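Side-chain contact in Rbsd/fucu transport protein family protein (Streptococcus pneumoniae, PDB 4A34), which probably interconverts the alpha and beta anomers of L-fucose and binds beta-L-fucopyranose: residues L106-E109 / D110-R114. Residues are numbered along the deposited sequence; the frame is centred on the assembly and turned at random.
With FUL (beta-L-fucopyranose), chain B.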
loop_
_atom_site.group_PDB
_atom_site.type_symbol
_atom_site.label_atom_id
_atom_site.label_comp_id
_atom_site.label_asym_id
_atom_site.label_seq_id
_atom_site.Cartn_x
_atom_site.Cartn_y
_atom_site.Cartn_z
ATOM N N LEU I 106 -24.605 28.799 3.321
ATOM C CA LEU I 106 -25.214 27.501 3.085
ATOM C C LEU I 106 -25.795 26.922 4.362
ATOM O O LEU I 106 -25.247 27.118 5.449
ATOM C CB LEU I 106 -24.195 26.523 2.484
ATOM C CG LEU I 106 -23.362 26.891 1.249
ATOM C CD1 LEU I 106 -22.494 25.719 0.830
ATOM C CD2 LEU I 106 -24.228 27.310 0.094
ATOM N N ARG I 107 -26.914 26.217 4.213
ATOM C CA ARG I 107 -27.494 25.409 5.277
ATOM C C ARG I 107 -26.484 24.351 5.716
ATOM O O ARG I 107 -25.875 23.694 4.867
ATOM C CB ARG I 107 -28.755 24.701 4.778
ATOM C CG ARG I 107 -30.016 25.546 4.724
ATOM C CD ARG I 107 -31.260 24.680 4.425
ATOM N NE ARG I 107 -31.057 23.733 3.313
ATOM C CZ ARG I 107 -31.057 22.401 3.426
ATOM N NH1 ARG I 107 -31.258 21.823 4.605
ATOM N NH2 ARG I 107 -30.859 21.642 2.354
ATOM N N ARG I 108 -26.321 24.182 7.031
ATOM C CA ARG I 108 -25.404 23.177 7.587
ATOM C C ARG I 108 -25.310 21.954 6.672
ATOM O O ARG I 108 -24.213 21.530 6.286
ATOM C CB ARG I 108 -25.831 22.756 9.001
ATOM C CG ARG I 108 -24.655 22.419 9.925
ATOM C CD ARG I 108 -25.049 22.352 11.409
ATOM N NE ARG I 108 -24.967 20.986 11.930
ATOM C CZ ARG I 108 -26.016 20.237 12.271
ATOM N NH1 ARG I 108 -27.250 20.724 12.160
ATOM N NH2 ARG I 108 -25.830 18.995 12.731
ATOM N N GLU I 109 -26.473 21.422 6.302
ATOM C CA GLU I 109 -26.571 20.226 5.467
ATOM C C GLU I 109 -25.914 20.376 4.087
ATOM O O GLU I 109 -25.173 19.489 3.664
ATOM C CB GLU I 109 -28.040 19.773 5.350
ATOM C CG GLU I 109 -28.253 18.396 4.705
ATOM C CD GLU I 109 -27.325 17.320 5.268
ATOM O OE1 GLU I 109 -27.346 17.071 6.501
ATOM O OE2 GLU I 109 -26.564 16.734 4.463
ATOM N N ASP I 110 -26.186 21.489 3.403
ATOM C CA ASP I 110 -25.621 21.771 2.073
ATOM C C ASP I 110 -24.116 22.004 2.125
ATOM O O ASP I 110 -23.383 21.607 1.213
ATOM C CB ASP I 110 -26.282 23.008 1.441
ATOM C CG ASP I 110 -27.759 22.797 1.104
ATOM O OD1 ASP I 110 -28.240 21.643 1.089
ATOM O OD2 ASP I 110 -28.441 23.809 0.849
ATOM N N PHE I 111 -23.676 22.670 3.190
ATOM C CA PHE I 111 -22.276 22.950 3.440
ATOM C C PHE I 111 -21.480 21.658 3.522
ATOM O O PHE I 111 -20.387 21.567 2.957
ATOM C CB PHE I 111 -22.108 23.749 4.738
ATOM C CG PHE I 111 -20.773 24.430 4.854
ATOM C CD1 PHE I 111 -19.651 23.726 5.292
ATOM C CD2 PHE I 111 -20.631 25.767 4.501
ATOM C CE1 PHE I 111 -18.414 24.347 5.383
ATOM C CE2 PHE I 111 -19.402 26.398 4.585
ATOM C CZ PHE I 111 -18.291 25.690 5.031
ATOM N N TYR I 112 -22.037 20.668 4.222
ATOM C CA TYR I 112 -21.408 19.354 4.372
ATOM C C TYR I 112 -21.168 18.719 3.011
ATOM O O TYR I 112 -20.045 18.318 2.689
ATOM C CB TYR I 112 -22.267 18.421 5.236
ATOM C CG TYR I 112 -22.314 18.744 6.728
ATOM C CD1 TYR I 112 -21.383 19.609 7.326
ATOM C CD2 TYR I 112 -23.269 18.143 7.553
ATOM C CE1 TYR I 112 -21.426 19.885 8.704
ATOM C CE2 TYR I 112 -23.318 18.415 8.936
ATOM C CZ TYR I 112 -22.396 19.287 9.502
ATOM O OH TYR I 112 -22.447 19.551 10.858
ATOM N N GLU I 113 -22.223 18.657 2.203
ATOM C CA GLU I 113 -22.151 18.053 0.877
ATOM C C GLU I 113 -21.152 18.740 -0.071
ATOM O O GLU I 113 -20.393 18.064 -0.766
ATOM C CB GLU I 113 -23.552 17.935 0.251
ATOM C CG GLU I 113 -24.545 17.041 1.030
ATOM C CD GLU I 113 -24.079 15.591 1.178
ATOM O OE1 GLU I 113 -23.486 15.044 0.222
ATOM O OE2 GLU I 113 -24.304 15.000 2.262
ATOM N N ARG I 114 -21.127 20.068 -0.092
ATOM C CA ARG I 114 -20.125 20.756 -0.914
ATOM C C ARG I 114 -18.692 20.487 -0.415
ATOM O O ARG I 114 -17.764 20.348 -1.219
ATOM C CB ARG I 114 -20.396 22.259 -1.047
ATOM C CG ARG I 114 -19.931 22.798 -2.403
ATOM C CD ARG I 114 -19.459 24.230 -2.321
ATOM N NE ARG I 114 -20.455 25.194 -2.771
ATOM C CZ ARG I 114 -20.249 26.104 -3.720
ATOM N NH1 ARG I 114 -19.080 26.186 -4.328
ATOM N NH2 ARG I 114 -21.218 26.941 -4.061
HETATM C C1 FUL B . -20.854 22.299 12.931
HETATM C C2 FUL B . -19.583 23.090 13.266
HETATM O O2 FUL B . -18.677 23.127 12.188
HETATM C C3 FUL B . -20.007 24.519 13.598
HETATM O O3 FUL B . -18.908 25.297 13.987
HETATM C C4 FUL B . -21.037 24.512 14.714
HETATM O O4 FUL B . -20.444 23.948 15.853
HETATM C C5 FUL B . -22.217 23.648 14.286
HETATM C C6 FUL B . -23.331 23.681 15.325
HETATM O O5 FUL B . -21.732 22.331 14.047
HETATM O O1 FUL B . -20.573 20.965 12.592
HETATM O O HOH W 1 -28.128 26.381 1.678
#
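R107 and D110 meet in a salt bridge, and R108 reaches Y112 in a hydrogen bond: both are local contacts where the chain passes from strand 103-106, the outermost strand of the sheet within this chain, into helix 108-116. R107 O takes the N-H of F111 at 2.9 Å in a nearly straight bond and, more weakly, that of D110, which ties the connection after the strand to the helix.

The R107 chain bends at chi3 and brings NH2 to 2.9 Å from OD1 of D110, with the two flat groups almost perpendicular. The other carboxylate oxygen, OD2, accepts from a water at 2.7 Å, and that same water accepts from the backbone N-H of R107, a second link across the turn. L106 packs its CD1 against the F111 ring, 4.1 Å from CD2 of that buried residue, whose ring continues the apolar packing onto M74 and I134.

R108 and Y112 run side by side in the same direction, guanidinium and phenol planes 85° apart. NE of R108 donates to Y112 OH at 3.1 Å, some 26° out of the guanidinium plane, while R108 O sits over one face of the tyrosine ring. Y112 has CG beside its own backbone N (chi1 -72°), which carries the ring back along the first turn to the sugar. There its OH lies 2.9 Å from O1 of the fucose, at the ring edge, and either oxygen could be the donor. The R108 bond probably helps to position the hydroxyl bonded to the anomeric oxygen O1. H22 of the second subunit packs on R108 and Y112 and also bonds the sugar, so Y112 brings the start of the helix into a fucose pocket that two subunits share, in an RbsD/FucU-family protein.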